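Local atomic coordinates of enolase (PDB entry 3UGV), a protein that belongs to the mandelate racemase/muconate lactonizing enzyme family of the enolase superfamily and probably carries out magnesium-dependent abstraction of a proton alpha to a substrate carboxylate. Residues P282-D295 and G309-P323. Sequence-based numbering, arbitrary orientation.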
# COMPACT_ATOMS: atom_id res chain seq x y z
N PRO F 282 -9.30 -19.53 12.90
CA PRO F 282 -8.54 -18.32 13.23
C PRO F 282 -7.84 -17.69 12.02
O PRO F 282 -7.63 -16.48 11.98
CB PRO F 282 -7.48 -18.82 14.24
CG PRO F 282 -7.98 -20.16 14.72
CD PRO F 282 -8.80 -20.73 13.59
N ARG F 283 -7.46 -18.51 11.06
CA ARG F 283 -6.84 -17.94 9.87
C ARG F 283 -7.86 -17.03 9.17
O ARG F 283 -7.51 -15.97 8.64
CB ARG F 283 -6.29 -19.02 8.93
CG ARG F 283 -5.91 -18.50 7.53
CD ARG F 283 -5.02 -19.49 6.82
NE ARG F 283 -3.74 -19.61 7.51
CZ ARG F 283 -2.99 -20.71 7.52
NH1 ARG F 283 -3.39 -21.79 6.88
NH2 ARG F 283 -1.84 -20.72 8.19
N GLU F 284 -9.13 -17.41 9.21
CA GLU F 284 -10.17 -16.59 8.59
C GLU F 284 -10.31 -15.23 9.29
O GLU F 284 -10.42 -14.20 8.63
CB GLU F 284 -11.49 -17.33 8.58
CG GLU F 284 -12.37 -17.02 7.41
CD GLU F 284 -13.41 -18.12 7.19
OE1 GLU F 284 -14.60 -17.90 7.52
OE2 GLU F 284 -13.01 -19.20 6.69
N MET F 285 -10.27 -15.24 10.62
CA MET F 285 -10.26 -14.01 11.41
C MET F 285 -9.06 -13.12 11.03
O MET F 285 -9.18 -11.90 10.84
CB MET F 285 -10.20 -14.32 12.91
CG MET F 285 -10.21 -13.05 13.79
SD MET F 285 -10.05 -13.36 15.55
CE MET F 285 -11.69 -13.95 15.92
N HIS F 286 -7.90 -13.75 10.91
CA HIS F 286 -6.67 -13.04 10.59
C HIS F 286 -6.79 -12.35 9.22
O HIS F 286 -6.36 -11.20 9.04
CB HIS F 286 -5.49 -14.04 10.68
CG HIS F 286 -4.34 -13.73 9.77
ND1 HIS F 286 -3.43 -12.72 10.04
CD2 HIS F 286 -3.93 -14.31 8.62
CE1 HIS F 286 -2.52 -12.70 9.08
NE2 HIS F 286 -2.80 -13.65 8.21
N GLN F 287 -7.42 -13.03 8.26
CA GLN F 287 -7.62 -12.45 6.93
C GLN F 287 -8.60 -11.28 6.95
O GLN F 287 -8.39 -10.28 6.27
CB GLN F 287 -8.09 -13.53 5.96
CG GLN F 287 -7.04 -14.63 5.72
CD GLN F 287 -7.57 -15.74 4.83
OE1 GLN F 287 -8.79 -15.85 4.61
NE2 GLN F 287 -6.66 -16.56 4.29
N ALA F 288 -9.66 -11.41 7.74
CA ALA F 288 -10.62 -10.35 7.92
C ALA F 288 -9.97 -9.10 8.49
O ALA F 288 -10.30 -7.98 8.08
CB ALA F 288 -11.76 -10.80 8.81
N LEU F 289 -9.06 -9.29 9.45
CA LEU F 289 -8.38 -8.16 10.10
C LEU F 289 -7.39 -7.49 9.14
O LEU F 289 -7.35 -6.26 9.04
CB LEU F 289 -7.68 -8.60 11.41
CG LEU F 289 -8.62 -9.21 12.46
CD1 LEU F 289 -7.90 -9.60 13.74
CD2 LEU F 289 -9.75 -8.25 12.79
N GLN F 290 -6.63 -8.29 8.40
CA GLN F 290 -5.76 -7.73 7.37
C GLN F 290 -6.56 -6.93 6.36
O GLN F 290 -6.06 -5.94 5.82
CB GLN F 290 -5.02 -8.82 6.62
CG GLN F 290 -3.95 -9.52 7.42
CD GLN F 290 -3.33 -10.65 6.62
OE1 GLN F 290 -4.05 -11.49 6.06
NE2 GLN F 290 -2.00 -10.68 6.54
N ALA F 291 -7.79 -7.36 6.09
CA ALA F 291 -8.63 -6.65 5.12
C ALA F 291 -9.23 -5.39 5.72
O ALA F 291 -9.87 -4.61 5.03
CB ALA F 291 -9.73 -7.57 4.62
N GLY F 292 -9.02 -5.18 7.02
CA GLY F 292 -9.65 -4.07 7.71
C GLY F 292 -11.17 -4.15 7.66
O GLY F 292 -11.84 -3.14 7.43
N ALA F 293 -11.70 -5.34 7.90
CA ALA F 293 -13.13 -5.62 7.71
C ALA F 293 -14.05 -5.33 8.92
O ALA F 293 -15.28 -5.29 8.79
CB ALA F 293 -13.32 -7.07 7.26
N CYS F 294 -13.48 -5.13 10.09
CA CYS F 294 -14.32 -4.93 11.26
C CYS F 294 -13.57 -4.22 12.38
O CYS F 294 -12.34 -4.23 12.41
CB CYS F 294 -14.78 -6.28 11.78
SG CYS F 294 -13.40 -7.40 12.06
N ASP F 295 -14.33 -3.64 13.31
CA ASP F 295 -13.78 -3.08 14.54
C ASP F 295 -13.84 -4.09 15.70
O ASP F 295 -13.05 -4.02 16.64
CB ASP F 295 -14.57 -1.83 14.94
CG ASP F 295 -14.71 -0.85 13.80
OD1 ASP F 295 -15.82 -0.75 13.24
OD2 ASP F 295 -13.70 -0.18 13.45
N GLY F 309 -9.93 -23.69 18.58
CA GLY F 309 -9.99 -22.55 17.68
C GLY F 309 -10.19 -21.22 18.37
O GLY F 309 -9.60 -20.22 17.96
N TRP F 310 -11.01 -21.18 19.42
CA TRP F 310 -11.22 -19.93 20.14
C TRP F 310 -9.92 -19.41 20.74
O TRP F 310 -9.62 -18.22 20.64
CB TRP F 310 -12.27 -20.08 21.24
CG TRP F 310 -12.38 -18.82 22.06
CD1 TRP F 310 -11.56 -18.43 23.07
CD2 TRP F 310 -13.34 -17.76 21.91
NE1 TRP F 310 -11.95 -17.21 23.56
CE2 TRP F 310 -13.05 -16.78 22.87
CE3 TRP F 310 -14.43 -17.57 21.05
CZ2 TRP F 310 -13.81 -15.62 23.00
CZ3 TRP F 310 -15.18 -16.41 21.18
CH2 TRP F 310 -14.87 -15.45 22.15
N MET F 311 -9.15 -20.30 21.35
CA MET F 311 -7.93 -19.87 22.04
C MET F 311 -6.92 -19.32 21.05
O MET F 311 -6.22 -18.35 21.34
CB MET F 311 -7.31 -20.99 22.89
CG MET F 311 -8.19 -21.51 24.06
SD MET F 311 -8.90 -20.23 25.13
CE MET F 311 -7.44 -19.40 25.71
N ARG F 312 -6.84 -19.94 19.88
CA ARG F 312 -5.95 -19.46 18.83
C ARG F 312 -6.40 -18.10 18.32
O ARG F 312 -5.57 -17.21 18.08
CB ARG F 312 -5.87 -20.48 17.70
CG ARG F 312 -5.07 -21.71 18.12
CD ARG F 312 -5.14 -22.83 17.12
NE ARG F 312 -4.75 -24.10 17.74
CZ ARG F 312 -4.46 -25.21 17.07
NH1 ARG F 312 -4.48 -25.23 15.75
NH2 ARG F 312 -4.14 -26.30 17.74
N ALA F 313 -7.71 -17.93 18.20
CA ALA F 313 -8.29 -16.70 17.70
C ALA F 313 -8.14 -15.62 18.75
O ALA F 313 -7.94 -14.45 18.41
CB ALA F 313 -9.77 -16.90 17.34
N ALA F 314 -8.22 -16.00 20.02
CA ALA F 314 -7.98 -15.06 21.12
C ALA F 314 -6.58 -14.50 21.03
O ALA F 314 -6.33 -13.33 21.34
CB ALA F 314 -8.17 -15.76 22.48
N GLY F 315 -5.65 -15.37 20.63
CA GLY F 315 -4.28 -14.99 20.37
C GLY F 315 -4.12 -14.01 19.22
O GLY F 315 -3.36 -13.07 19.32
N VAL F 316 -4.82 -14.24 18.11
CA VAL F 316 -4.84 -13.26 17.02
C VAL F 316 -5.47 -11.95 17.49
O VAL F 316 -4.90 -10.87 17.32
CB VAL F 316 -5.61 -13.76 15.79
CG1 VAL F 316 -5.65 -12.69 14.75
CG2 VAL F 316 -4.96 -15.03 15.20
N ALA F 317 -6.65 -12.04 18.10
CA ALA F 317 -7.38 -10.85 18.54
C ALA F 317 -6.52 -10.06 19.49
O ALA F 317 -6.40 -8.84 19.36
CB ALA F 317 -8.67 -11.24 19.21
N GLY F 318 -5.91 -10.75 20.44
CA GLY F 318 -5.05 -10.08 21.41
C GLY F 318 -3.94 -9.29 20.74
O GLY F 318 -3.71 -8.13 21.08
N ALA F 319 -3.25 -9.90 19.78
CA ALA F 319 -2.13 -9.23 19.11
C ALA F 319 -2.59 -7.94 18.42
O ALA F 319 -1.93 -6.91 18.49
CB ALA F 319 -1.48 -10.17 18.13
N TRP F 320 -3.73 -8.01 17.75
CA TRP F 320 -4.32 -6.87 17.07
C TRP F 320 -4.94 -5.88 18.06
O TRP F 320 -5.13 -4.70 17.74
CB TRP F 320 -5.41 -7.34 16.09
CG TRP F 320 -4.92 -7.76 14.74
CD1 TRP F 320 -4.49 -9.01 14.36
CD2 TRP F 320 -4.81 -6.93 13.57
NE1 TRP F 320 -4.11 -9.00 13.04
CE2 TRP F 320 -4.30 -7.75 12.53
CE3 TRP F 320 -5.09 -5.58 13.31
CZ2 TRP F 320 -4.07 -7.25 11.25
CZ3 TRP F 320 -4.86 -5.10 12.03
CH2 TRP F 320 -4.36 -5.93 11.02
N GLY F 321 -5.32 -6.35 19.24
CA GLY F 321 -6.00 -5.49 20.18
C GLY F 321 -7.50 -5.35 19.93
O GLY F 321 -8.12 -4.42 20.42
N ILE F 322 -8.08 -6.29 19.18
CA ILE F 322 -9.50 -6.22 18.82
C ILE F 322 -10.35 -6.81 19.93
O ILE F 322 -10.11 -7.93 20.35
CB ILE F 322 -9.80 -7.02 17.53
CG1 ILE F 322 -8.87 -6.61 16.40
CG2 ILE F 322 -11.22 -6.79 17.09
CD1 ILE F 322 -9.20 -5.25 15.81
N PRO F 323 -11.36 -6.06 20.41
CA PRO F 323 -12.18 -6.66 21.47
C PRO F 323 -12.99 -7.84 20.94
O PRO F 323 -13.55 -7.78 19.84
CB PRO F 323 -13.09 -5.52 21.91
CG PRO F 323 -12.37 -4.27 21.46
CD PRO F 323 -11.67 -4.64 20.20
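Leu-289 and Trp-320 carry one end of a contact between neighbouring outer helices of the modified TIM barrel found in this enolase-superfamily domain, and they illustrate how such helices pack side by side largely through apolar side chains. Helices 282-290 and 309-320 run in nearly the same direction, 21° apart with axes 9.2 Å from each other, and strand 296-297 lies between them in the chain, an inner stave of the barrel. Leu-289 lies along one face of the indole: CB sits 3.7 Å above the ring plane, while CD1 reaches the five-membered ring in a CH-pi contact, 3.7 Å from its centroid. With CG anti to the carbonyl carbon (chi1 -85°), Trp-320 reaches across to helix 282-290, while the carbonyl O of Val-316 lies at the ring edge, in plane. The same indole meets His-286 of the second subunit, their planes inclined at about 55°. Were an alanine here, Leu-289 would probably lose the ring that covers it, and His-286 of the second subunit its aromatic partner. Farther toward the helix starts, Met-285 leaves its backbone fully extended and bends only at chi3, which brings CE to 3.8 Å from CB of Ala-313; Val-297 and Pro-299 also touch the Met-285 side chain. Pro-282 lays its ring against the opposing backbone, CG being 3.6 Å from the carbonyl O of Gly-309, and beside CB of Arg-312, whose guanidinium leads away to Glu-341 of the second subunit. Beyond the Schellman turn at Gly-321, Ile-322 sets CG1 beside CD2 of Leu-289 and its other branch, CG2, 3.4 Å from the carbonyl O of Asp-295.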